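Local coordinates for hydrolase, haloacid dehalogenase-like family (Chlorobaculum tepidum, PDB 2HCF), which binds magnesium and probably acts as a hydrolase of the haloacid dehalogenase-like family, its substrate not established, at residues Lys17-Asn22 with Arg89-Leu94; Tyr34-Ser39 with Ser59-Glu64; Gly47-Ala52 with Ala141-Ala146; Ser171-Ile176 with Arg187-Arg192; Ile194-Gly199 with Lys216-Thr221. One frame throughout, in Å; residues are numbered along the deposited sequence. Where two conformers were deposited one is given.

Contact 1: residues Lys17-Asn22 with Arg89-Leu94; sequences KVESMN and REDITL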
# COMPACT_ATOMS: atom_id res chain seq x y z
N LYS A 17 7.64 -4.76 6.29
CA LYS A 17 8.74 -3.92 5.83
C LYS A 17 9.70 -4.73 5.01
O LYS A 17 9.80 -5.96 5.18
CB LYS A 17 9.50 -3.30 6.99
CG LYS A 17 8.66 -2.25 7.70
CD LYS A 17 9.40 -1.61 8.84
CE LYS A 17 8.46 -0.61 9.53
NZ LYS A 17 9.08 0.06 10.70
N VAL A 18 10.39 -4.03 4.11
CA VAL A 18 11.37 -4.63 3.23
C VAL A 18 12.73 -4.05 3.50
O VAL A 18 12.85 -2.89 3.84
CB VAL A 18 11.04 -4.40 1.74
CG1 VAL A 18 11.93 -5.33 0.85
CG2 VAL A 18 9.57 -4.69 1.47
N GLU A 19 13.74 -4.88 3.28
CA GLU A 19 15.13 -4.51 3.45
C GLU A 19 15.52 -3.43 2.41
O GLU A 19 14.83 -3.24 1.43
CB GLU A 19 15.93 -5.82 3.36
CG GLU A 19 17.35 -5.74 3.55
CD GLU A 19 17.77 -5.23 4.88
OE1 GLU A 19 17.69 -5.98 5.88
OE2 GLU A 19 18.24 -4.08 4.90
N SER A 20 16.60 -2.68 2.69
CA SER A 20 17.08 -1.54 1.84
C SER A 20 17.42 -1.88 0.37
O SER A 20 17.54 -0.98 -0.48
CB SER A 20 18.32 -0.90 2.47
OG SER A 20 19.40 -1.84 2.50
N MSE A 21 17.60 -3.16 0.08
CA MSE A 21 17.67 -3.64 -1.30
C MSE A 21 16.53 -3.15 -2.21
O MSE A 21 16.72 -2.97 -3.41
CB MSE A 21 17.73 -5.18 -1.31
CG MSE A 21 16.52 -5.88 -0.72
SE MSE A 21 15.04 -6.16 -1.97
CE MSE A 21 15.86 -7.30 -3.20
N ASN A 22 15.35 -2.90 -1.65
CA ASN A 22 14.22 -2.41 -2.46
C ASN A 22 14.60 -1.13 -3.21
O ASN A 22 14.36 -0.99 -4.40
CB ASN A 22 12.99 -2.18 -1.57
CG ASN A 22 11.65 -2.16 -2.36
OD1 ASN A 22 10.57 -2.14 -1.76
ND2 ASN A 22 11.72 -2.14 -3.69
N ARG A 89 12.92 -14.19 1.28
CA ARG A 89 12.09 -14.15 2.49
C ARG A 89 12.76 -13.33 3.58
O ARG A 89 12.12 -12.56 4.27
CB ARG A 89 11.85 -15.57 3.00
CG ARG A 89 11.12 -15.64 4.34
CD ARG A 89 9.76 -14.97 4.30
NE ARG A 89 9.07 -14.99 5.59
CZ ARG A 89 9.10 -14.01 6.50
NH1 ARG A 89 9.80 -12.90 6.29
NH2 ARG A 89 8.45 -14.15 7.64
N GLU A 90 14.07 -13.46 3.67
CA GLU A 90 14.86 -12.76 4.69
C GLU A 90 14.89 -11.24 4.54
O GLU A 90 15.33 -10.53 5.46
CB GLU A 90 16.28 -13.30 4.69
CG GLU A 90 16.39 -14.76 5.17
CD GLU A 90 15.94 -15.82 4.15
OE1 GLU A 90 15.89 -15.53 2.93
OE2 GLU A 90 15.63 -16.96 4.57
N ASP A 91 14.48 -10.75 3.38
CA ASP A 91 14.34 -9.32 3.13
C ASP A 91 13.03 -8.74 3.69
O ASP A 91 12.90 -7.52 3.78
CB ASP A 91 14.44 -9.02 1.62
CG ASP A 91 15.81 -9.37 1.05
OD1 ASP A 91 16.83 -9.11 1.72
OD2 ASP A 91 15.87 -9.89 -0.09
N ILE A 92 12.07 -9.59 4.05
CA ILE A 92 10.73 -9.15 4.47
C ILE A 92 10.57 -9.40 5.96
O ILE A 92 10.87 -10.48 6.48
CB ILE A 92 9.56 -9.90 3.67
CG1 ILE A 92 9.77 -9.85 2.15
CG2 ILE A 92 8.18 -9.34 4.02
CD1 ILE A 92 9.80 -8.45 1.53
N THR A 93 10.08 -8.40 6.66
CA THR A 93 9.76 -8.50 8.07
C THR A 93 8.26 -8.27 8.21
O THR A 93 7.78 -7.21 7.91
CB THR A 93 10.50 -7.38 8.81
OG1 THR A 93 11.90 -7.64 8.73
CG2 THR A 93 10.07 -7.27 10.27
N LEU A 94 7.54 -9.30 8.63
CA LEU A 94 6.12 -9.16 8.96
C LEU A 94 5.96 -8.36 10.28
O LEU A 94 6.65 -8.62 11.26
CB LEU A 94 5.50 -10.56 9.05
CG LEU A 94 4.03 -10.70 8.63
CD1 LEU A 94 3.90 -10.56 7.13
CD2 LEU A 94 3.45 -12.01 9.07
O HOH W 1 12.82 -6.59 6.34
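Lys17 and Thr93 face each other as an antiparallel hydrogen-bonded pair and satisfy both of each other's backbone polar groups. Lys17 N gives its hydrogen to Thr93 O at 2.9 Å, and Thr93 N returns one to Lys17 O with an N-H...O angle of 173°. Two residues on, Glu19 N donates to Asp91 O at 2.8 Å in a more bent bond of 138°. A water adds to the acceptors: it donates to Asp91 O at 2.7 Å and to Lys17 O at a longer 3.3 Å, and is hydrogen-bonded to Thr93 OG1 as well. Asp91 O also receives a CA-H...O contact from Val18 CA. Strands 16-18 and 92-94 thus form a two-stranded antiparallel ribbon, separate from the parallel sheet of this HAD-type fold; it lies where the chain leaves the sheet for helix 21-34 and where it returns from helix 65-86, consistent with the linkers that join core and cap in relatives. Val18 and Ile92, the non-hydrogen-bonded pair, lie side by side and point the same way, Ile92 CD1 resting 3.8 Å from Val18 CG2; Val18 also touches Asp12, a magnesium ligand. The Asp91 carboxylate meets carbon across the contact: CG of the selenomethionine Met21 stands 4.0 Å from Asp91 CG, the two side chains crossing at about a right angle. Its polar partner is Arg88 N, which donates to Asp91 OD2. The Glu19 carboxylate turns back on its own segment, where OE2 accepts from Ser20 N, while Lys17 NZ leads away to a weak bond with Thr198 O.

Contact 2: residues Tyr34-Ser39 with Ser59-Glu64; sequences YGTEGS and SNVGLE. With MG (magnesium ion), chain C.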
# COMPACT_ATOMS: atom_id res chain seq x y z
N TYR A 34 16.96 4.28 -18.22
CA TYR A 34 17.23 5.69 -18.52
C TYR A 34 18.72 6.09 -18.49
O TYR A 34 19.07 7.20 -18.90
CB TYR A 34 16.49 6.59 -17.54
CG TYR A 34 14.98 6.47 -17.57
CD1 TYR A 34 14.23 7.19 -18.49
CD2 TYR A 34 14.31 5.66 -16.66
CE1 TYR A 34 12.83 7.11 -18.50
CE2 TYR A 34 12.94 5.56 -16.66
CZ TYR A 34 12.21 6.29 -17.57
OH TYR A 34 10.84 6.16 -17.55
N GLY A 35 19.58 5.22 -17.95
CA GLY A 35 20.99 5.55 -17.74
C GLY A 35 21.33 6.14 -16.37
O GLY A 35 22.48 6.17 -15.98
N THR A 36 20.33 6.59 -15.63
CA THR A 36 20.53 7.22 -14.34
C THR A 36 19.49 6.70 -13.35
O THR A 36 18.38 6.37 -13.74
CB THR A 36 20.41 8.74 -14.44
OG1 THR A 36 20.64 9.32 -13.15
CG2 THR A 36 19.04 9.17 -14.96
N GLU A 37 19.89 6.61 -12.08
CA GLU A 37 18.95 6.31 -11.00
C GLU A 37 18.25 7.55 -10.50
O GLU A 37 17.42 7.47 -9.60
CB GLU A 37 19.64 5.60 -9.83
CG GLU A 37 20.79 6.36 -9.16
CD GLU A 37 21.28 5.68 -7.87
OE1 GLU A 37 20.68 5.94 -6.80
OE2 GLU A 37 22.26 4.91 -7.92
N GLY A 38 18.54 8.69 -11.09
CA GLY A 38 17.95 9.91 -10.65
C GLY A 38 18.59 10.31 -9.35
O GLY A 38 19.73 9.94 -9.06
N SER A 39 17.85 11.07 -8.57
CA SER A 39 18.38 11.65 -7.36
C SER A 39 17.24 12.03 -6.44
O SER A 39 16.37 12.81 -6.81
CB SER A 39 19.22 12.91 -7.69
OG SER A 39 19.95 13.38 -6.58
N SER A 59 12.76 13.44 -12.52
CA SER A 59 12.58 14.85 -12.79
C SER A 59 13.59 15.71 -11.98
O SER A 59 14.00 16.79 -12.44
CB SER A 59 11.13 15.25 -12.55
OG SER A 59 10.84 15.22 -11.17
N ASN A 60 14.01 15.22 -10.80
CA ASN A 60 15.05 15.86 -9.97
C ASN A 60 16.38 16.03 -10.69
O ASN A 60 17.10 17.00 -10.43
CB ASN A 60 15.29 15.05 -8.67
CG ASN A 60 14.22 15.27 -7.61
OD1 ASN A 60 13.45 16.22 -7.67
ND2 ASN A 60 14.21 14.38 -6.60
N VAL A 61 16.72 15.11 -11.60
CA VAL A 61 17.96 15.25 -12.35
C VAL A 61 17.78 15.93 -13.72
O VAL A 61 18.72 16.00 -14.49
CB VAL A 61 18.74 13.91 -12.45
CG1 VAL A 61 19.09 13.42 -11.09
CG2 VAL A 61 17.97 12.86 -13.22
N GLY A 62 16.58 16.42 -14.01
CA GLY A 62 16.33 17.26 -15.19
C GLY A 62 15.60 16.62 -16.36
O GLY A 62 15.40 17.26 -17.39
N LEU A 63 15.18 15.36 -16.23
CA LEU A 63 14.37 14.71 -17.27
C LEU A 63 12.97 15.34 -17.38
O LEU A 63 12.37 15.61 -16.37
CB LEU A 63 14.22 13.22 -17.00
CG LEU A 63 15.34 12.28 -17.44
CD1 LEU A 63 16.45 12.18 -16.41
CD2 LEU A 63 14.79 10.88 -17.74
N GLU A 64 12.48 15.57 -18.59
CA GLU A 64 11.11 16.11 -18.79
C GLU A 64 10.09 15.01 -18.57
O GLU A 64 10.43 13.85 -18.72
CB GLU A 64 10.92 16.71 -20.20
CG GLU A 64 11.93 17.79 -20.56
CD GLU A 64 11.88 18.96 -19.59
OE1 GLU A 64 10.78 19.24 -19.06
OE2 GLU A 64 12.95 19.60 -19.36
MG MG C . 13.46 21.02 -17.98
O HOH W 2 14.59 19.60 -16.73
O HOH W 3 13.81 22.60 -16.89
O HOH W 4 15.28 21.28 -19.34
O HOH W 5 12.23 21.97 -19.58
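The loops that follow helices 21-34 and 50-59 meet here at the surface of the helical part, and the second carries Glu64, a magnesium ligand at the N-cap position of helix 65-86. Asn60 ND2 donates to Ser39 O at 2.7 Å, in the carbonyl plane and only 8° out of its own amide plane, so the amide lies flat toward its acceptor. Beside this bond Val61 CG1 presses on Ser39 CB at 3.4 Å, a tight carbon contact. With Val61 CG1 anti to the carbonyl carbon (chi1 -60°), that methyl makes the closer approach, to Ser39 CB and Gly38 C, while CG2 lies nearer Gly38 CA. Farther along, Leu63 CD2 approaches Tyr34 CD1 at 3.8 Å. Thr36 OG1 accepts from Gly38 N, an ST turn that shapes the first loop, while a type I turn from Ser59 to Gly62 shapes the second. Glu64 OE2 binds the magnesium ion at 2.0 Å; four waters are also bound to the metal, and one of them donates to Gly62 O. Tyr34 OH is hydrogen-bonded to Ile68 O, its ring touching Lys71 and Ala75 of helix 65-86, and Thr36 packs on Leu58 of helix 50-59.

Contact 3: residues Gly47-Ala52 with Ala141-Ala146; sequences GKMDGA and AFADDA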
# COMPACT_ATOMS: atom_id res chain seq x y z
N GLY A 47 4.40 6.03 1.75
CA GLY A 47 3.05 6.37 1.38
C GLY A 47 2.85 6.87 -0.03
O GLY A 47 1.73 7.16 -0.43
N LYS A 48 3.93 6.96 -0.81
CA LYS A 48 3.85 7.48 -2.17
C LYS A 48 3.67 6.35 -3.21
O LYS A 48 3.92 5.18 -2.93
CB LYS A 48 5.07 8.38 -2.45
CG LYS A 48 5.01 9.68 -1.62
CD LYS A 48 6.34 10.39 -1.56
N MSE A 49 3.17 6.72 -4.38
CA MSE A 49 2.87 5.75 -5.43
C MSE A 49 4.17 5.40 -6.18
O MSE A 49 4.95 6.29 -6.46
CB MSE A 49 1.87 6.37 -6.39
CG MSE A 49 0.56 6.83 -5.78
SE MSE A 49 -0.48 5.30 -5.16
CE MSE A 49 -0.47 4.31 -6.49
N ASP A 50 4.42 4.13 -6.51
CA ASP A 50 5.64 3.75 -7.23
C ASP A 50 5.86 4.61 -8.51
O ASP A 50 6.97 5.03 -8.82
CB ASP A 50 5.63 2.27 -7.60
CG ASP A 50 6.06 1.37 -6.49
OD1 ASP A 50 6.51 1.87 -5.44
OD2 ASP A 50 5.93 0.13 -6.66
N GLY A 51 4.77 4.94 -9.21
CA GLY A 51 4.89 5.70 -10.44
C GLY A 51 5.30 7.12 -10.18
O GLY A 51 6.10 7.69 -10.91
N ALA A 52 4.79 7.68 -9.09
CA ALA A 52 5.11 9.05 -8.72
C ALA A 52 6.58 9.14 -8.24
O ALA A 52 7.26 10.14 -8.47
CB ALA A 52 4.16 9.50 -7.64
N ALA A 141 -6.52 -1.88 -5.16
CA ALA A 141 -6.10 -0.85 -6.05
C ALA A 141 -4.61 -0.61 -5.81
O ALA A 141 -4.14 -0.64 -4.64
CB ALA A 141 -6.91 0.42 -5.83
N PHE A 142 -3.88 -0.38 -6.90
CA PHE A 142 -2.41 -0.39 -6.93
C PHE A 142 -1.81 0.76 -7.75
O PHE A 142 -2.53 1.56 -8.40
CB PHE A 142 -1.91 -1.71 -7.51
CG PHE A 142 -2.54 -2.93 -6.90
CD1 PHE A 142 -1.95 -3.55 -5.81
CD2 PHE A 142 -3.69 -3.50 -7.44
CE1 PHE A 142 -2.53 -4.71 -5.23
CE2 PHE A 142 -4.27 -4.68 -6.87
CZ PHE A 142 -3.69 -5.24 -5.76
N ALA A 143 -0.48 0.85 -7.76
CA ALA A 143 0.22 1.88 -8.56
C ALA A 143 0.03 1.70 -10.07
O ALA A 143 0.29 2.61 -10.85
CB ALA A 143 1.70 1.96 -8.22
N ASP A 144 -0.41 0.52 -10.48
CA ASP A 144 -0.81 0.36 -11.88
C ASP A 144 -1.99 1.24 -12.26
O ASP A 144 -2.20 1.55 -13.43
CB ASP A 144 -1.12 -1.09 -12.17
CG ASP A 144 -0.13 -2.02 -11.52
OD1 ASP A 144 -0.25 -2.19 -10.30
OD2 ASP A 144 0.77 -2.56 -12.19
N ASP A 145 -2.75 1.66 -11.26
CA ASP A 145 -4.04 2.33 -11.49
C ASP A 145 -3.99 3.85 -11.48
O ASP A 145 -4.89 4.50 -12.03
CB ASP A 145 -5.04 1.86 -10.45
CG ASP A 145 -5.29 0.36 -10.51
OD1 ASP A 145 -5.47 -0.15 -11.63
OD2 ASP A 145 -5.32 -0.31 -9.45
N ALA A 146 -2.98 4.42 -10.83
CA ALA A 146 -2.85 5.87 -10.75
C ALA A 146 -1.51 6.32 -10.21
O ALA A 146 -0.82 5.59 -9.52
CB ALA A 146 -3.95 6.43 -9.86
O HOH W 6 1.85 4.97 -9.86
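Met49, at the N-cap position of helix 50-59, and Ala143, in the bend after strand 140-141, bring the two backbones to a CA-CA distance of 5.6 Å. Residues 143-145 have helical torsions without the regular bonds, and this bend is held from within: Asp145 N donates to Phe142 O, and Phe142 N donates to Asp145 OD2 at 2.9 Å, reaching that oxygen on its anti side. Across the contact the selenomethionine Met49 does most of the touching. Its chain folds at chi2 (-67°) and chi3 (-50°), the latter placing CE over the bend, 3.6 Å from Ala143 CB. The same methyl is tight against Ala143 CA at 3.3 Å and equally near Ala146 O. Asp50 adds a lighter touch through CB, 4.0 Å from Ala143 CB, while its OD2 accepts from Phe120 N in the loop before helix 121-129. A water joins the segments, donating to Ala146 O at 2.8 Å and accepting a weak bond from Gly51 N. Met49 also packs on Leu152 of helix 152-164, and Asp145 OD2 has a salt bridge to Arg159. This buried packing joins the start of helix 50-59 to the loop beyond an outermost strand of the parallel sheet; the side chain of Met49 lies about 8 Å from that of Asp10. Such an approach of the helical part to the Rossmann-like core is consistent with a cap-and-core interface of the HAD fold.

Contact 4: residues Ser171-Ile176 with Arg187-Arg192; sequences SQIVII and RELDAR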
# COMPACT_ATOMS: atom_id res chain seq x y z
N SER A 171 -19.41 4.50 6.45
CA SER A 171 -19.10 3.90 7.75
C SER A 171 -18.76 2.44 7.64
O SER A 171 -18.27 1.87 8.60
CB SER A 171 -20.27 4.02 8.71
OG SER A 171 -21.44 3.42 8.18
N GLN A 172 -19.07 1.85 6.49
CA GLN A 172 -18.72 0.44 6.20
C GLN A 172 -17.37 0.25 5.49
O GLN A 172 -16.99 -0.86 5.17
CB GLN A 172 -19.82 -0.21 5.35
CG GLN A 172 -21.10 -0.45 6.10
CD GLN A 172 -22.25 -0.88 5.18
OE1 GLN A 172 -22.27 -0.55 4.00
NE2 GLN A 172 -23.20 -1.59 5.74
N ILE A 173 -16.66 1.34 5.22
CA ILE A 173 -15.38 1.27 4.53
C ILE A 173 -14.26 1.68 5.48
O ILE A 173 -14.31 2.74 6.10
CB ILE A 173 -15.33 2.19 3.30
CG1 ILE A 173 -16.53 1.91 2.36
CG2 ILE A 173 -13.97 2.02 2.56
CD1 ILE A 173 -16.80 3.05 1.36
N VAL A 174 -13.25 0.82 5.59
CA VAL A 174 -12.13 1.03 6.51
C VAL A 174 -10.83 0.99 5.71
O VAL A 174 -10.54 0.02 5.00
CB VAL A 174 -12.12 -0.04 7.63
CG1 VAL A 174 -10.95 0.16 8.57
CG2 VAL A 174 -13.42 -0.00 8.40
N ILE A 175 -10.07 2.07 5.83
CA ILE A 175 -8.81 2.19 5.14
C ILE A 175 -7.67 2.29 6.14
O ILE A 175 -7.64 3.18 6.98
CB ILE A 175 -8.84 3.37 4.19
CG1 ILE A 175 -9.63 2.97 2.95
CG2 ILE A 175 -7.45 3.79 3.77
CD1 ILE A 175 -10.16 4.12 2.15
N ILE A 176 -6.73 1.35 6.03
CA ILE A 176 -5.68 1.19 7.03
C ILE A 176 -4.28 1.44 6.45
O ILE A 176 -3.89 0.82 5.43
CB ILE A 176 -5.74 -0.23 7.65
CG1 ILE A 176 -7.11 -0.46 8.31
CG2 ILE A 176 -4.62 -0.45 8.66
CD1 ILE A 176 -7.48 -1.93 8.51
N ARG A 187 -10.34 10.09 3.11
CA ARG A 187 -11.29 11.19 3.09
C ARG A 187 -12.05 11.25 1.76
O ARG A 187 -13.17 11.77 1.71
CB ARG A 187 -10.58 12.54 3.31
CG ARG A 187 -9.72 12.63 4.60
CD ARG A 187 -9.07 14.03 4.74
NE ARG A 187 -8.03 14.03 5.79
CZ ARG A 187 -6.89 14.73 5.75
NH1 ARG A 187 -6.57 15.53 4.72
NH2 ARG A 187 -6.05 14.64 6.77
N GLU A 188 -11.47 10.70 0.70
CA GLU A 188 -12.13 10.62 -0.61
C GLU A 188 -13.50 9.96 -0.55
O GLU A 188 -14.39 10.36 -1.29
CB GLU A 188 -11.25 9.85 -1.60
CG GLU A 188 -10.00 10.61 -1.97
CD GLU A 188 -10.32 11.87 -2.77
OE1 GLU A 188 -11.12 11.79 -3.72
OE2 GLU A 188 -9.77 12.94 -2.45
N LEU A 189 -13.67 8.98 0.33
CA LEU A 189 -14.93 8.26 0.43
C LEU A 189 -15.66 8.54 1.72
O LEU A 189 -16.65 7.86 2.02
CB LEU A 189 -14.64 6.78 0.37
CG LEU A 189 -13.90 6.22 -0.85
CD1 LEU A 189 -13.78 4.73 -0.63
CD2 LEU A 189 -14.63 6.53 -2.15
N ASP A 190 -15.18 9.54 2.48
CA ASP A 190 -15.55 9.74 3.89
C ASP A 190 -15.46 8.42 4.65
O ASP A 190 -16.29 8.11 5.51
CB ASP A 190 -16.95 10.36 4.02
CG ASP A 190 -17.27 10.84 5.45
OD1 ASP A 190 -16.32 11.07 6.23
OD2 ASP A 190 -18.46 10.98 5.78
N ALA A 191 -14.42 7.65 4.36
CA ALA A 191 -14.27 6.33 4.98
C ALA A 191 -13.66 6.43 6.37
O ALA A 191 -13.19 7.50 6.78
CB ALA A 191 -13.43 5.45 4.12
N ARG A 192 -13.70 5.32 7.12
CA ARG A 192 -13.08 5.28 8.43
C ARG A 192 -11.59 4.96 8.25
O ARG A 192 -11.25 3.88 7.75
CB ARG A 192 -13.75 4.21 9.31
CG ARG A 192 -15.20 4.54 9.66
CD ARG A 192 -15.78 3.65 10.76
NE ARG A 192 -16.14 2.32 10.26
CZ ARG A 192 -15.66 1.17 10.69
NH1 ARG A 192 -14.72 1.09 11.63
NH2 ARG A 192 -16.11 0.05 10.14
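Arg192 and Val174 pair as parallel neighbours in the central sheet of the HAD-type Rossmann-like fold, joined by the crossover through helix 180-187. Arg192 N donates to Ile173 O at 2.8 Å, and Ile175 N to Arg192 O at 2.9 Å, so the arginine backbone bonds to the residues flanking Val174. The Arg192 side chain then doubles back alongside strand 173-177: with CG anti to the carbonyl carbon and a bend at chi3 (-77°), NE reaches Ser171 O at 2.7 Å. That oxygen lies just 8° out of the guanidinium plane; a weaker bond comes from NH2. Val174 CG2 covers one face of the guanidinium, 3.1 Å above the plane and offset toward the rim. An alanine in place of Arg192 would probably leave Ser171 O without these two donors and uncover that methyl of Val174. Farther out, Arg192 NH2 also donates to Ile228 O of helix 221-229, which helps to fix the group's rotation. Ala191 is delivered to the strand by a Schellman motif whose positive-phi residue is Asp190, closing helix 180-187. On that side Ala191 CB lies 3.8 Å from Ile173 CG2 and 4.0 Å from Ile175 CD1, while Leu189 CD1 meets Ile173 CD1 at 4.0 Å.

Contact 5: residues Ile194-Gly199 with Lys216-Thr221; sequences IAVATG and KNFAET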
# COMPACT_ATOMS: atom_id res chain seq x y z
N ILE A 194 -8.00 4.07 9.83
CA ILE A 194 -7.27 3.58 10.99
C ILE A 194 -5.79 3.71 10.65
O ILE A 194 -5.31 3.08 9.71
CB ILE A 194 -7.61 2.11 11.34
CG1 ILE A 194 -9.07 1.94 11.79
CG2 ILE A 194 -6.65 1.57 12.41
CD1 ILE A 194 -9.50 0.44 11.73
N ALA A 195 -5.07 4.53 11.40
CA ALA A 195 -3.64 4.73 11.19
C ALA A 195 -2.91 3.89 12.22
O ALA A 195 -3.40 3.76 13.36
CB ALA A 195 -3.30 6.16 11.36
N VAL A 196 -1.77 3.34 11.82
CA VAL A 196 -0.92 2.55 12.70
C VAL A 196 0.50 3.10 12.61
O VAL A 196 1.03 3.33 11.52
CB VAL A 196 -1.04 1.04 12.34
CG1 VAL A 196 -0.64 0.78 10.92
CG2 VAL A 196 -0.26 0.19 13.32
N ALA A 197 1.11 3.38 13.77
CA ALA A 197 2.38 4.12 13.83
C ALA A 197 3.57 3.16 13.80
O ALA A 197 4.53 3.29 14.57
CB ALA A 197 2.42 5.01 15.08
N THR A 198 3.50 2.21 12.87
CA THR A 198 4.55 1.20 12.67
C THR A 198 5.45 1.52 11.46
O THR A 198 6.28 0.72 11.07
CB THR A 198 3.95 -0.21 12.51
OG1 THR A 198 2.85 -0.19 11.61
CG2 THR A 198 3.48 -0.73 13.84
N GLY A 199 5.31 2.73 10.90
CA GLY A 199 6.22 3.16 9.85
C GLY A 199 7.16 4.20 10.38
O GLY A 199 7.60 4.14 11.56
N LYS A 216 -0.73 2.11 18.02
CA LYS A 216 0.72 2.01 18.06
C LYS A 216 1.15 0.88 17.16
O LYS A 216 2.10 1.00 16.38
CB LYS A 216 1.19 1.82 19.50
CG LYS A 216 2.73 1.86 19.72
CD LYS A 216 3.34 3.21 19.27
CE LYS A 216 4.66 3.52 19.96
NZ LYS A 216 5.49 2.28 20.11
N ASN A 217 0.46 -0.24 17.30
CA ASN A 217 0.74 -1.42 16.52
C ASN A 217 -0.48 -2.34 16.59
O ASN A 217 -1.47 -1.98 17.22
CB ASN A 217 2.00 -2.11 17.07
CG ASN A 217 1.89 -2.43 18.55
OD1 ASN A 217 0.97 -3.12 18.98
ND2 ASN A 217 2.84 -1.93 19.34
N PHE A 218 -0.41 -3.53 15.99
CA PHE A 218 -1.56 -4.43 15.96
C PHE A 218 -1.38 -5.65 16.88
O PHE A 218 -1.93 -6.71 16.62
CB PHE A 218 -1.84 -4.93 14.53
CG PHE A 218 -2.22 -3.86 13.53
CD1 PHE A 218 -3.06 -2.81 13.86
CD2 PHE A 218 -1.78 -3.97 12.21
CE1 PHE A 218 -3.44 -1.86 12.89
CE2 PHE A 218 -2.15 -3.03 11.24
CZ PHE A 218 -2.99 -1.97 11.60
N ALA A 219 -0.62 -5.49 17.97
CA ALA A 219 -0.44 -6.56 18.94
C ALA A 219 -1.73 -7.14 19.51
O ALA A 219 -1.83 -8.35 19.67
CB ALA A 219 0.43 -6.08 20.09
N GLU A 220 -2.72 -6.29 19.81
CA GLU A 220 -3.97 -6.76 20.46
C GLU A 220 -5.05 -7.07 19.42
O GLU A 220 -5.90 -6.25 19.12
CB GLU A 220 -4.47 -5.73 21.46
CG GLU A 220 -3.43 -5.20 22.43
CD GLU A 220 -2.78 -6.28 23.33
OE1 GLU A 220 -3.41 -7.32 23.63
OE2 GLU A 220 -1.63 -6.05 23.76
N THR A 221 -5.02 -8.28 18.88
CA THR A 221 -5.86 -8.64 17.74
C THR A 221 -7.34 -8.32 17.96
O THR A 221 -7.96 -7.67 17.14
CB THR A 221 -5.68 -10.13 17.42
OG1 THR A 221 -4.29 -10.39 17.37
CG2 THR A 221 -6.30 -10.49 16.09
O HOH W 7 4.94 1.28 16.58
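Val196 stands over the ring of Phe218, its CG2 methyl 4.0 Å from the ring centroid and 18° off the normal, a CH-pi contact. The valine holds CG1 between the backbone N and the carbonyl carbon (chi1 59°), which brings that methyl to 3.7 Å from Phe218 CZ, while CG2, anti to N, also meets Asn217 CA. The Phe218 side chain crosses that of Val196 at about a right angle. Beside them Thr198 CG2 rests 3.4 Å from Lys216 O and 3.8 Å from Asn217 CB; its OG1 points elsewhere, to a hydrogen bond with Gly13 O. Asn217 OD1 accepts from Ala219 N at 3.0 Å, an Asx turn with Phe218 at its middle. A water donates to both Ala197 O and Lys216 O, linking the backbones. Replacing Phe218 with an alanine would probably open a gap beneath Val196 and cost Ile176 and Val224 their packing against the ring. With Asp178, a magnesium ligand, about 5 Å from the side chain of Val196, this is the region beyond the C-terminal ends of the parallel strands, where the HAD fold places its metal site.

Overall arrangement
Contact 3 is the most buried, contacts 1, 4 and 5 are partly buried, and contact 2 lies at the surface, its centre about 25 Å from that of the chain. Contacts 4 and 5 share the parallel sheet: strands 173-177 and 192-196 are neighbours, and Ile176 CG2 packs on Phe218 CZ at 3.7 Å. Contact 1 reaches contact 5 through Lys17 and Thr198. Backbone pairing is prominent in contacts 1 and 4, antiparallel in one and parallel in the other, with an arginine side chain added in contact 4, whereas contacts 3 and 5 rely on methyl packing and a bridging water. Contact 2 combines one amide bond with apolar packing beside a magnesium ion distinct from that held by Asp10, Asp12 and Asp178.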